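Local coordinates for sterol regulatory element-binding protein cleavage-activating protein (Schizosaccharomyces pombe, PDB 4YHC), which escorts the transcription factor precursor sre1 for processing when sterol and oxygen are low, this chain being its cytoplasmic WD40 domain, which probably contacts sre1, at residues A[26-31]-A[453-458]; A[52-57]-A[64-69]; A[367-372]-A[435-440]. The protein carries 9 engineered substitutions. All coordinates share one frame; numbering follows the deposited sequence.

How the contacts relate
Three ways of holding a beta-propeller together appear here. Contact 2 lies within one blade, where the hairpin of 52-57 and 64-69 combines a ladder of backbone bonds with apolar side chains. Contacts 1 and 3 each set a loop against another segment, and both rely on a few polar bonds. Contact 1 is partly buried like contact 2, and the two touch, with centres about 11 Å apart; His29 meets the engineered Ser53, and Pro26 packs on Trp57. Contact 3 lies at the surface, its chemistry turning to a salt bridge and a water, yet Leu453 of contact 1 packs on its Met367 and Pro438. Contacts 2 and 3 do not touch.

Contact 1 of 3, residues A[26-31]-A[453-458]; sequences PVHHQL and LGNYVA
Asn455 meets His29 twice, through its own carbonyl and through its side-chain amide. His29 N donates an almost straight bond to Asn455 O at 3.3 Å, and Asn455 ND2 returns one to His29 O at 2.8 Å, with the acceptor in the amide plane. A second donor grips the same oxygen: His28 ND1, 3.2 Å from His29 O, stands 51° out of the carbonyl plane. Tyr456 leans over one face of the His28 ring, CZ above its centre, as an oblique aromatic pair, planes 44° apart. His28 CG stands between the backbone N and the carbonyl carbon (chi1 61°), which brings it to 3.6 Å from Tyr456 CE2. An alanine in place of His28 would probably leave His29 O with Asn455 as its one donor in this contact and open a gap beside the tyrosine ring. A water accepts from Val457 N and can donate to Val27 O. The engineered Ser53 satisfies His29 ND1, and Ser47 satisfies NE2. A type II' turn, Leu453 to Tyr456, presents Asn455 to the loop. It joins strands 448-453 and 456-462 of the blade closed by N-terminal strand 20-24, from which the loop leads to strand 33-38 of the next blade.

Contact 2 of 3, residues A[52-57]-A[64-69]; sequences RSLVVW and TKLVLS. Engineered in segment 52-57: Ser53 (natural residue Cys).
Val56 crosses Leu66 obliquely, its CG1 3.8 Å from Leu66 CB while its CG2 rests on CB and CD of Lys65. On the same face Leu54 reaches to Leu66, where the two CD1 atoms meet at 4.0 Å, and its CB faces that of Leu68. Val55 and Val67 form a looser pair on the other face, together with Trp57 and Thr64. There CG of the tryptophan is anti to the backbone N (chi1 173°), and the indole crosses the threonine at about a right angle, with Thr64 OG1 in the ring plane at its edge, 3.6 Å from Trp57 CZ3. Strands 54-58 and 63-68 form the antiparallel hairpin that ends a four-stranded propeller blade, and Trp57 with Asp58 supplies the Trp-Asp pair for which WD repeats are named. Leu54 and Leu68 exchange two backbone bonds, and Val56 N donates to Leu66 O at 2.7 Å. The ladder then shifts by one residue in a classic beta bulge: Val56 O accepts Lys65 N at 2.7 Å and, weakly, Leu66 N at 3.3 Å. From the bulge the lysine side chain leads away from the hairpin, and its NZ forms a salt bridge with Glu103 in the neighbouring blade. At the opposite end Ser53, an engineered replacement for cysteine, sets its CA 3.3 Å from Leu68 O in a CA-H...O contact, while its OG bonds to Asp51.

Contact 3 of 3, residues A[367-372]-A[435-440]; sequences MRRKSS and IADPGP
Pro438 sets its ring CG against Met367 O at 3.6 Å. This is the close-packed end of the contact: the methionine is buried, and its side chain and the proline both lie on Leu453 of strand 448-453. Two residues further along the strand, the close proline-carbonyl contact gives way to polar bonds at the surface. Arg369 extends with CG anti to the backbone N (chi1 -171°), then bends at chi3, and its NH2 does all the bonding to the loop. NH2 forms a salt bridge with Asp437 OD1 at 2.9 Å, the guanidinium and carboxylate planes being 33° apart, and a weak bond to Ala436 O at 3.1 Å. Strand 363-374 lies beside the edge strand 354-357 of one blade, whereas 435-440 connects strand 421-432 of that blade, beyond which strand 6-8 completes the sheet, to the first of the next, 441-445, the usual course of chain in a beta-propeller. A water bridges the polar side, accepting from Arg369 NH2 at 3.0 Å and donating to Ala436 O at 2.7 Å. With Asp437 exposed, solvent is likely to weaken the charge pair. Beyond Arg369 the strand veers off into a classic bulge, where Lys370 and Ser371 both face Val409.

Contact 1 of 3, residues A[26-31]-A[453-458]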
ATOM      1  N   PRO A  26     -16.782 -10.425   7.958  1.00 28.45           N
ATOM      2  CA  PRO A  26     -18.169 -10.895   7.999  1.00 36.42           C
ATOM      3  C   PRO A  26     -19.087 -10.406   6.887  1.00 43.53           C
ATOM      4  O   PRO A  26     -20.175 -10.947   6.767  1.00 57.40           O
ATOM      5  CB  PRO A  26     -18.702 -10.397   9.354  1.00 33.88           C
ATOM      6  CG  PRO A  26     -17.651  -9.595   9.969  1.00 32.13           C
ATOM      7  CD  PRO A  26     -16.439  -9.571   9.103  1.00 28.37           C
ATOM      8  N   VAL A  27     -18.662  -9.445   6.080  1.00 35.44           N
ATOM      9  CA  VAL A  27     -19.467  -8.953   4.950  1.00 46.52           C
ATOM     10  C   VAL A  27     -18.868  -9.396   3.627  1.00 48.72           C
ATOM     11  O   VAL A  27     -17.671  -9.665   3.561  1.00 56.36           O
ATOM     12  CB  VAL A  27     -19.663  -7.414   5.044  1.00 51.40           C
ATOM     13  CG1 VAL A  27     -20.356  -6.839   3.805  1.00 52.42           C
ATOM     14  CG2 VAL A  27     -20.535  -7.122   6.241  1.00 49.90           C
ATOM     15  N   HIS A  28     -19.696  -9.548   2.595  1.00 34.69           N
ATOM     16  CA  HIS A  28     -19.179  -9.885   1.270  1.00 32.59           C
ATOM     17  C   HIS A  28     -20.002  -9.331   0.111  1.00 30.04           C
ATOM     18  O   HIS A  28     -21.032  -8.762   0.299  1.00 33.61           O
ATOM     19  CB  HIS A  28     -19.036 -11.397   1.130  1.00 47.18           C
ATOM     20  CG  HIS A  28     -20.319 -12.130   1.275  1.00 58.85           C
ATOM     21  ND1 HIS A  28     -21.209 -12.287   0.226  1.00 71.54           N
ATOM     22  CD2 HIS A  28     -20.879 -12.739   2.347  1.00 64.96           C
ATOM     23  CE1 HIS A  28     -22.269 -12.953   0.650  1.00 75.19           C
ATOM     24  NE2 HIS A  28     -22.090 -13.245   1.931  1.00 75.45           N
ATOM     25  N   HIS A  29     -19.488  -9.502  -1.088  1.00 27.81           N
ATOM     26  CA  HIS A  29     -20.062  -8.949  -2.305  1.00 27.51           C
ATOM     27  C   HIS A  29     -20.779 -10.103  -3.019  1.00 28.48           C
ATOM     28  O   HIS A  29     -20.527 -11.266  -2.702  1.00 29.18           O
ATOM     29  CB  HIS A  29     -18.963  -8.464  -3.218  1.00 20.71           C
ATOM     30  CG  HIS A  29     -18.249  -7.259  -2.716  1.00 24.05           C
ATOM     31  ND1 HIS A  29     -18.447  -6.009  -3.244  1.00 25.57           N
ATOM     32  CD2 HIS A  29     -17.304  -7.111  -1.743  1.00 25.54           C
ATOM     33  CE1 HIS A  29     -17.672  -5.134  -2.626  1.00 20.99           C
ATOM     34  NE2 HIS A  29     -16.940  -5.786  -1.735  1.00 23.78           N
ATOM     35  N   GLN A  30     -21.617  -9.769  -3.986  1.00 28.87           N
ATOM     36  CA  GLN A  30     -22.343 -10.804  -4.745  1.00 41.03           C
ATOM     37  C   GLN A  30     -21.555 -11.292  -5.899  1.00 40.38           C
ATOM     38  O   GLN A  30     -21.781 -12.404  -6.308  1.00 46.30           O
ATOM     39  CB  GLN A  30     -23.712 -10.315  -5.234  1.00 48.90           C
ATOM     40  CG  GLN A  30     -24.868 -11.001  -4.526  1.00 60.27           C
ATOM     41  CD  GLN A  30     -24.876 -10.716  -3.048  1.00 66.64           C
ATOM     42  OE1 GLN A  30     -24.882  -9.564  -2.644  1.00 76.49           O
ATOM     43  NE2 GLN A  30     -24.883 -11.757  -2.234  1.00 61.23           N
ATOM     44  N   LEU A  31     -20.648 -10.469  -6.440  1.00 29.57           N
ATOM     45  CA  LEU A  31     -19.665 -10.910  -7.436  1.00 30.40           C
ATOM     46  C   LEU A  31     -18.200 -10.830  -6.906  1.00 34.97           C
ATOM     47  O   LEU A  31     -17.966 -10.290  -5.861  1.00 30.68           O
ATOM     48  CB  LEU A  31     -19.804 -10.038  -8.689  1.00 34.16           C
ATOM     49  CG  LEU A  31     -20.859 -10.396  -9.755  1.00 47.61           C
ATOM     50  CD1 LEU A  31     -20.246 -11.051 -10.990  1.00 55.31           C
ATOM     51  CD2 LEU A  31     -21.933 -11.303  -9.216  1.00 45.77           C
ATOM     52  N   LEU A 453     -10.649 -13.716  -1.521  1.00 20.68           N
ATOM     53  CA  LEU A 453     -10.995 -15.100  -1.898  1.00 23.23           C
ATOM     54  C   LEU A 453     -12.285 -15.032  -2.669  1.00 24.08           C
ATOM     55  O   LEU A 453     -13.372 -15.117  -2.076  1.00 20.82           O
ATOM     56  CB  LEU A 453     -11.207 -15.908  -0.621  1.00 24.92           C
ATOM     57  CG  LEU A 453     -10.012 -16.634  -0.025  1.00 32.78           C
ATOM     58  CD1 LEU A 453      -8.632 -16.252  -0.492  1.00 31.47           C
ATOM     59  CD2 LEU A 453     -10.089 -16.710   1.511  1.00 20.60           C
ATOM     60  N   GLY A 454     -12.203 -14.745  -3.974  1.00 21.89           N
ATOM     61  CA  GLY A 454     -13.452 -14.501  -4.721  1.00 19.47           C
ATOM     62  C   GLY A 454     -14.269 -13.300  -4.311  1.00 22.32           C
ATOM     63  O   GLY A 454     -13.858 -12.157  -4.520  1.00 22.24           O
ATOM     64  N   ASN A 455     -15.423 -13.528  -3.703  1.00 21.90           N
ATOM     65  CA  ASN A 455     -16.219 -12.423  -3.233  1.00 22.44           C
ATOM     66  C   ASN A 455     -16.125 -12.209  -1.744  1.00 22.87           C
ATOM     67  O   ASN A 455     -16.860 -11.435  -1.215  1.00 19.70           O
ATOM     68  CB  ASN A 455     -17.668 -12.581  -3.664  1.00 29.79           C
ATOM     69  CG  ASN A 455     -18.241 -13.890  -3.264  1.00 31.68           C
ATOM     70  OD1 ASN A 455     -17.572 -14.918  -3.361  1.00 35.37           O
ATOM     71  ND2 ASN A 455     -19.452 -13.866  -2.733  1.00 29.94           N
ATOM     72  N   TYR A 456     -15.180 -12.879  -1.090  1.00 20.71           N
ATOM     73  CA  TYR A 456     -14.941 -12.720   0.329  1.00 22.52           C
ATOM     74  C   TYR A 456     -13.566 -12.126   0.534  1.00 22.56           C
ATOM     75  O   TYR A 456     -12.746 -12.179  -0.367  1.00 19.70           O
ATOM     76  CB  TYR A 456     -14.961 -14.082   1.008  1.00 20.87           C
ATOM     77  CG  TYR A 456     -16.322 -14.764   0.876  1.00 21.25           C
ATOM     78  CD1 TYR A 456     -16.601 -15.588  -0.221  1.00 22.48           C
ATOM     79  CD2 TYR A 456     -17.326 -14.593   1.849  1.00 21.93           C
ATOM     80  CE1 TYR A 456     -17.854 -16.210  -0.372  1.00 28.00           C
ATOM     81  CE2 TYR A 456     -18.584 -15.256   1.720  1.00 23.33           C
ATOM     82  CZ  TYR A 456     -18.840 -16.051   0.587  1.00 28.75           C
ATOM     83  OH  TYR A 456     -20.040 -16.735   0.350  1.00 33.23           O
ATOM     84  N   VAL A 457     -13.318 -11.638   1.740  1.00 21.26           N
ATOM     85  CA  VAL A 457     -11.981 -11.348   2.176  1.00 19.91           C
ATOM     86  C   VAL A 457     -11.592 -12.043   3.496  1.00 18.97           C
ATOM     87  O   VAL A 457     -12.376 -12.066   4.429  1.00 19.75           O
ATOM     88  CB  VAL A 457     -11.561  -9.833   2.054  1.00 24.39           C
ATOM     89  CG1 VAL A 457     -12.658  -8.868   1.598  1.00 20.26           C
ATOM     90  CG2 VAL A 457     -10.629  -9.351   3.131  1.00 18.70           C
ATOM     91  N   ALA A 458     -10.374 -12.559   3.500  1.00 17.86           N
ATOM     92  CA  ALA A 458      -9.782 -13.161   4.667  1.00 22.70           C
ATOM     93  C   ALA A 458      -8.744 -12.223   5.178  1.00 19.82           C
ATOM     94  O   ALA A 458      -7.918 -11.762   4.400  1.00 17.10           O
ATOM     95  CB  ALA A 458      -9.060 -14.468   4.337  1.00 17.85           C
TER
HETATM   96  O   HOH W   1     -15.627 -11.563   3.317  1.00 34.62           O

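Contact 2 of 3, residues A[52-57]-A[64-69]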
ATOM      1  N   ARG A  52     -19.259  -3.116  -9.400  1.00 24.20           N
ATOM      2  CA  ARG A  52     -19.137  -1.774  -8.765  1.00 22.85           C
ATOM      3  C   ARG A  52     -19.611  -1.681  -7.296  1.00 24.74           C
ATOM      4  O   ARG A  52     -19.539  -0.618  -6.706  1.00 26.55           O
ATOM      5  CB  ARG A  52     -19.737  -0.666  -9.660  1.00 25.26           C
ATOM      6  CG  ARG A  52     -19.056  -0.652 -11.010  1.00 27.52           C
ATOM      7  CD  ARG A  52     -19.735   0.209 -12.086  1.00 32.97           C
ATOM      8  NE  ARG A  52     -21.108  -0.194 -12.211  1.00 30.73           N
ATOM      9  CZ  ARG A  52     -21.572  -1.092 -13.062  1.00 36.66           C
ATOM     10  NH1 ARG A  52     -20.784  -1.618 -13.991  1.00 34.86           N
ATOM     11  NH2 ARG A  52     -22.869  -1.401 -13.016  1.00 29.99           N
ATOM     12  N   SER A  53     -20.043  -2.783  -6.681  1.00 19.45           N
ATOM     13  CA  SER A  53     -20.535  -2.729  -5.301  1.00 22.94           C
ATOM     14  C   SER A  53     -19.388  -2.291  -4.371  1.00 20.65           C
ATOM     15  O   SER A  53     -18.217  -2.631  -4.600  1.00 19.30           O
ATOM     16  CB  SER A  53     -21.063  -4.086  -4.811  1.00 24.79           C
ATOM     17  OG  SER A  53     -20.241  -5.179  -5.201  1.00 27.93           O
ATOM     18  N   LEU A  54     -19.740  -1.590  -3.322  1.00 22.31           N
ATOM     19  CA  LEU A  54     -18.763  -1.067  -2.407  1.00 30.45           C
ATOM     20  C   LEU A  54     -19.086  -1.443  -0.979  1.00 22.84           C
ATOM     21  O   LEU A  54     -20.183  -1.224  -0.504  1.00 24.61           O
ATOM     22  CB  LEU A  54     -18.788   0.427  -2.517  1.00 22.83           C
ATOM     23  CG  LEU A  54     -17.744   1.425  -2.005  1.00 30.74           C
ATOM     24  CD1 LEU A  54     -18.207   2.305  -0.911  1.00 36.43           C
ATOM     25  CD2 LEU A  54     -16.318   0.985  -1.809  1.00 17.70           C
ATOM     26  N   VAL A  55     -18.070  -1.864  -0.267  1.00 18.56           N
ATOM     27  CA  VAL A  55     -18.164  -2.085   1.164  1.00 26.12           C
ATOM     28  C   VAL A  55     -17.007  -1.320   1.825  1.00 21.48           C
ATOM     29  O   VAL A  55     -15.796  -1.492   1.442  1.00 17.89           O
ATOM     30  CB  VAL A  55     -18.067  -3.600   1.519  1.00 23.67           C
ATOM     31  CG1 VAL A  55     -18.087  -3.788   3.030  1.00 24.04           C
ATOM     32  CG2 VAL A  55     -19.170  -4.436   0.817  1.00 19.31           C
ATOM     33  N   VAL A  56     -17.351  -0.453   2.764  1.00 20.51           N
ATOM     34  CA  VAL A  56     -16.351   0.140   3.564  1.00 20.97           C
ATOM     35  C   VAL A  56     -16.484  -0.329   5.039  1.00 26.64           C
ATOM     36  O   VAL A  56     -17.584  -0.383   5.621  1.00 21.89           O
ATOM     37  CB  VAL A  56     -16.031   1.633   3.266  1.00 29.70           C
ATOM     38  CG1 VAL A  56     -16.859   2.259   2.150  1.00 22.09           C
ATOM     39  CG2 VAL A  56     -15.671   2.489   4.447  1.00 27.28           C
ATOM     40  N   TRP A  57     -15.323  -0.725   5.568  1.00 20.27           N
ATOM     41  CA  TRP A  57     -15.244  -1.585   6.770  1.00 24.22           C
ATOM     42  C   TRP A  57     -14.266  -0.958   7.712  1.00 21.63           C
ATOM     43  O   TRP A  57     -13.182  -0.612   7.306  1.00 21.30           O
ATOM     44  CB  TRP A  57     -14.776  -2.971   6.289  1.00 20.74           C
ATOM     45  CG  TRP A  57     -14.484  -3.925   7.382  1.00 22.24           C
ATOM     46  CD1 TRP A  57     -13.242  -4.278   7.883  1.00 22.82           C
ATOM     47  CD2 TRP A  57     -15.444  -4.667   8.096  1.00 22.12           C
ATOM     48  NE1 TRP A  57     -13.409  -5.222   8.864  1.00 25.45           N
ATOM     49  CE2 TRP A  57     -14.755  -5.461   9.021  1.00 25.89           C
ATOM     50  CE3 TRP A  57     -16.841  -4.756   8.026  1.00 25.85           C
ATOM     51  CZ2 TRP A  57     -15.413  -6.326   9.874  1.00 28.81           C
ATOM     52  CZ3 TRP A  57     -17.502  -5.603   8.906  1.00 26.42           C
ATOM     53  CH2 TRP A  57     -16.783  -6.379   9.801  1.00 29.34           C
ATOM     54  N   THR A  64     -19.221  -2.496   9.543  1.00 26.92           N
ATOM     55  CA  THR A  64     -19.504  -1.875   8.315  1.00 30.83           C
ATOM     56  C   THR A  64     -19.761  -0.396   8.516  1.00 31.85           C
ATOM     57  O   THR A  64     -20.506  -0.015   9.382  1.00 30.42           O
ATOM     58  CB  THR A  64     -20.744  -2.578   7.729  1.00 35.56           C
ATOM     59  OG1 THR A  64     -20.444  -3.978   7.569  1.00 45.25           O
ATOM     60  CG2 THR A  64     -21.032  -2.094   6.440  1.00 41.37           C
ATOM     61  N   LYS A  65     -19.169   0.428   7.671  1.00 27.45           N
ATOM     62  CA  LYS A  65     -19.411   1.826   7.687  1.00 27.69           C
ATOM     63  C   LYS A  65     -20.348   2.215   6.542  1.00 36.49           C
ATOM     64  O   LYS A  65     -21.162   3.099   6.691  1.00 33.96           O
ATOM     65  CB  LYS A  65     -18.112   2.598   7.544  1.00 20.65           C
ATOM     66  CG  LYS A  65     -17.112   2.415   8.666  1.00 29.51           C
ATOM     67  CD  LYS A  65     -15.814   3.176   8.301  1.00 35.29           C
ATOM     68  CE  LYS A  65     -14.997   3.553   9.525  1.00 53.06           C
ATOM     69  NZ  LYS A  65     -14.594   4.980   9.440  1.00 66.47           N
ATOM     70  N   LEU A  66     -20.224   1.584   5.385  1.00 35.02           N
ATOM     71  CA  LEU A  66     -21.027   1.986   4.229  1.00 29.69           C
ATOM     72  C   LEU A  66     -21.040   0.771   3.356  1.00 32.04           C
ATOM     73  O   LEU A  66     -20.004   0.127   3.163  1.00 24.88           O
ATOM     74  CB  LEU A  66     -20.310   3.149   3.490  1.00 28.22           C
ATOM     75  CG  LEU A  66     -21.012   4.189   2.627  1.00 38.52           C
ATOM     76  CD1 LEU A  66     -20.098   4.786   1.563  1.00 35.17           C
ATOM     77  CD2 LEU A  66     -22.225   3.581   1.967  1.00 44.61           C
ATOM     78  N   VAL A  67     -22.212   0.423   2.855  1.00 25.17           N
ATOM     79  CA  VAL A  67     -22.345  -0.657   1.957  1.00 29.91           C
ATOM     80  C   VAL A  67     -23.180  -0.107   0.839  1.00 35.25           C
ATOM     81  O   VAL A  67     -24.258   0.472   1.106  1.00 32.82           O
ATOM     82  CB  VAL A  67     -23.103  -1.846   2.545  1.00 32.67           C
ATOM     83  CG1 VAL A  67     -23.329  -2.874   1.470  1.00 33.68           C
ATOM     84  CG2 VAL A  67     -22.339  -2.488   3.681  1.00 36.42           C
ATOM     85  N   LEU A  68     -22.673  -0.207  -0.386  1.00 25.49           N
ATOM     86  CA  LEU A  68     -23.490   0.139  -1.577  1.00 28.36           C
ATOM     87  C   LEU A  68     -23.514  -0.992  -2.544  1.00 31.39           C
ATOM     88  O   LEU A  68     -22.480  -1.432  -3.028  1.00 29.10           O
ATOM     89  CB  LEU A  68     -23.044   1.432  -2.257  1.00 28.02           C
ATOM     90  CG  LEU A  68     -23.176   2.722  -1.419  1.00 37.52           C
ATOM     91  CD1 LEU A  68     -22.454   3.890  -2.033  1.00 36.12           C
ATOM     92  CD2 LEU A  68     -24.643   3.116  -1.142  1.00 37.85           C
ATOM     93  N   SER A  69     -24.726  -1.463  -2.873  1.00 28.84           N
ATOM     94  CA  SER A  69     -24.894  -2.464  -3.905  1.00 26.58           C
ATOM     95  C   SER A  69     -24.650  -1.884  -5.283  1.00 23.62           C
ATOM     96  O   SER A  69     -24.637  -0.688  -5.474  1.00 22.90           O
ATOM     97  CB  SER A  69     -26.345  -3.002  -3.853  1.00 32.64           C
ATOM     98  OG  SER A  69     -27.271  -1.871  -4.045  1.00 33.68           O
TER

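Contact 3 of 3, residues A[367-372]-A[435-440]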
ATOM      1  N   MET A 367      -1.709 -17.666   0.937  1.00 18.67           N
ATOM      2  CA  MET A 367      -2.724 -18.693   0.877  1.00 20.79           C
ATOM      3  C   MET A 367      -2.653 -19.427  -0.479  1.00 23.82           C
ATOM      4  O   MET A 367      -2.523 -18.778  -1.521  1.00 18.53           O
ATOM      5  CB  MET A 367      -4.116 -18.080   1.002  1.00 21.66           C
ATOM      6  CG  MET A 367      -4.456 -17.548   2.374  1.00 28.46           C
ATOM      7  SD  MET A 367      -6.226 -17.202   2.598  1.00 26.66           S
ATOM      8  CE  MET A 367      -6.934 -18.846   2.593  1.00 18.14           C
ATOM      9  N   ARG A 368      -2.810 -20.740  -0.466  1.00 21.02           N
ATOM     10  CA  ARG A 368      -2.967 -21.555  -1.727  1.00 25.04           C
ATOM     11  C   ARG A 368      -4.021 -22.626  -1.557  1.00 21.69           C
ATOM     12  O   ARG A 368      -4.130 -23.206  -0.461  1.00 22.17           O
ATOM     13  CB  ARG A 368      -1.701 -22.276  -2.159  1.00 28.61           C
ATOM     14  CG  ARG A 368      -0.869 -22.846  -1.056  1.00 39.70           C
ATOM     15  CD  ARG A 368       0.413 -23.425  -1.630  1.00 49.90           C
ATOM     16  NE  ARG A 368       0.169 -24.668  -2.292  1.00 59.21           N
ATOM     17  CZ  ARG A 368       0.403 -25.860  -1.759  1.00 65.43           C
ATOM     18  NH1 ARG A 368       0.931 -25.998  -0.536  1.00 64.06           N
ATOM     19  NH2 ARG A 368       0.113 -26.927  -2.472  1.00 70.77           N
ATOM     20  N   ARG A 369      -4.804 -22.846  -2.603  1.00 18.96           N
ATOM     21  CA  ARG A 369      -5.766 -23.934  -2.581  1.00 28.80           C
ATOM     22  C   ARG A 369      -4.989 -25.198  -2.970  1.00 32.39           C
ATOM     23  O   ARG A 369      -4.549 -25.261  -4.063  1.00 35.42           O
ATOM     24  CB  ARG A 369      -6.968 -23.667  -3.508  1.00 30.56           C
ATOM     25  CG  ARG A 369      -8.091 -24.714  -3.307  1.00 31.64           C
ATOM     26  CD  ARG A 369      -9.083 -24.851  -4.427  1.00 38.79           C
ATOM     27  NE  ARG A 369      -9.331 -23.585  -5.027  1.00 45.79           N
ATOM     28  CZ  ARG A 369      -8.796 -23.183  -6.157  1.00 52.29           C
ATOM     29  NH1 ARG A 369      -8.003 -23.992  -6.856  1.00 51.35           N
ATOM     30  NH2 ARG A 369      -9.060 -21.962  -6.591  1.00 53.28           N
ATOM     31  N   LYS A 370      -4.771 -26.139  -2.042  1.00 27.45           N
ATOM     32  CA  LYS A 370      -4.158 -27.448  -2.321  1.00 33.85           C
ATOM     33  C   LYS A 370      -5.043 -28.392  -3.118  1.00 37.47           C
ATOM     34  O   LYS A 370      -4.554 -29.073  -3.980  1.00 41.10           O
ATOM     35  CB  LYS A 370      -3.813 -28.187  -1.046  1.00 36.03           C
ATOM     36  CG  LYS A 370      -2.632 -27.592  -0.316  1.00 43.10           C
ATOM     37  CD  LYS A 370      -2.127 -28.534   0.769  1.00 51.53           C
ATOM     38  CE  LYS A 370      -2.805 -28.301   2.088  1.00 46.98           C
ATOM     39  NZ  LYS A 370      -2.188 -29.211   3.056  1.00 46.23           N
ATOM     40  N   SER A 371      -6.342 -28.428  -2.836  1.00 38.06           N
ATOM     41  CA  SER A 371      -7.215 -29.441  -3.433  1.00 43.10           C
ATOM     42  C   SER A 371      -8.689 -29.128  -3.273  1.00 45.42           C
ATOM     43  O   SER A 371      -9.101 -28.350  -2.405  1.00 37.54           O
ATOM     44  CB  SER A 371      -6.967 -30.804  -2.793  1.00 48.00           C
ATOM     45  OG  SER A 371      -7.494 -30.822  -1.460  1.00 49.77           O
ATOM     46  N   SER A 372      -9.497 -29.763  -4.102  1.00 36.65           N
ATOM     47  CA  SER A 372     -10.925 -29.691  -3.931  1.00 53.68           C
ATOM     48  C   SER A 372     -11.606 -30.968  -4.378  1.00 56.78           C
ATOM     49  O   SER A 372     -11.049 -31.724  -5.179  1.00 51.20           O
ATOM     50  CB  SER A 372     -11.507 -28.499  -4.661  1.00 61.12           C
ATOM     51  OG  SER A 372     -11.143 -28.513  -6.017  1.00 64.32           O
ATOM     52  N   ILE A 435     -14.837 -20.034  -5.580  1.00 43.30           N
ATOM     53  CA  ILE A 435     -14.323 -20.702  -6.820  1.00 49.73           C
ATOM     54  C   ILE A 435     -13.095 -19.996  -7.449  1.00 50.70           C
ATOM     55  O   ILE A 435     -12.436 -20.538  -8.326  1.00 58.40           O
ATOM     56  CB  ILE A 435     -15.435 -21.016  -7.853  1.00 50.86           C
ATOM     57  CG1 ILE A 435     -16.366 -19.820  -8.066  1.00 49.49           C
ATOM     58  CG2 ILE A 435     -16.212 -22.250  -7.386  1.00 52.24           C
ATOM     59  CD1 ILE A 435     -17.347 -19.539  -6.935  1.00 52.05           C
ATOM     60  N   ALA A 436     -12.712 -18.854  -6.909  1.00 38.22           N
ATOM     61  CA  ALA A 436     -11.606 -18.109  -7.454  1.00 29.73           C
ATOM     62  C   ALA A 436     -10.257 -18.555  -6.881  1.00 30.49           C
ATOM     63  O   ALA A 436     -10.147 -19.128  -5.789  1.00 28.99           O
ATOM     64  CB  ALA A 436     -11.825 -16.619  -7.217  1.00 26.91           C
ATOM     65  N   ASP A 437      -9.208 -18.273  -7.623  1.00 29.49           N
ATOM     66  CA  ASP A 437      -7.870 -18.300  -7.070  1.00 28.24           C
ATOM     67  C   ASP A 437      -7.757 -17.054  -6.147  1.00 22.12           C
ATOM     68  O   ASP A 437      -8.389 -16.073  -6.397  1.00 26.63           O
ATOM     69  CB  ASP A 437      -6.868 -18.246  -8.208  1.00 32.75           C
ATOM     70  CG  ASP A 437      -6.779 -19.565  -8.970  1.00 43.29           C
ATOM     71  OD1 ASP A 437      -7.324 -20.612  -8.504  1.00 42.66           O
ATOM     72  OD2 ASP A 437      -6.117 -19.552 -10.015  1.00 47.46           O
ATOM     73  N   PRO A 438      -6.924 -17.111  -5.118  1.00 21.54           N
ATOM     74  CA  PRO A 438      -6.786 -16.009  -4.152  1.00 20.98           C
ATOM     75  C   PRO A 438      -6.140 -14.800  -4.752  1.00 21.20           C
ATOM     76  O   PRO A 438      -5.410 -14.939  -5.680  1.00 22.14           O
ATOM     77  CB  PRO A 438      -5.910 -16.605  -3.073  1.00 17.71           C
ATOM     78  CG  PRO A 438      -5.232 -17.760  -3.677  1.00 22.72           C
ATOM     79  CD  PRO A 438      -6.081 -18.255  -4.763  1.00 20.09           C
ATOM     80  N   GLY A 439      -6.462 -13.624  -4.251  1.00 21.46           N
ATOM     81  CA  GLY A 439      -5.860 -12.402  -4.734  1.00 19.61           C
ATOM     82  C   GLY A 439      -6.936 -11.495  -5.257  1.00 24.80           C
ATOM     83  O   GLY A 439      -7.964 -11.954  -5.675  1.00 18.27           O
ATOM     84  N   PRO A 440      -6.726 -10.192  -5.235  1.00 20.83           N
ATOM     85  CA  PRO A 440      -5.535  -9.503  -4.885  1.00 20.24           C
ATOM     86  C   PRO A 440      -5.356  -9.413  -3.348  1.00 21.47           C
ATOM     87  O   PRO A 440      -6.138  -9.984  -2.577  1.00 19.41           O
ATOM     88  CB  PRO A 440      -5.744  -8.135  -5.597  1.00 17.92           C
ATOM     89  CG  PRO A 440      -7.200  -7.882  -5.368  1.00 18.32           C
ATOM     90  CD  PRO A 440      -7.782  -9.259  -5.679  1.00 21.02           C
TER
HETATM   91  O   HOH W   2     -11.481 -21.332  -4.964  1.00 49.97           O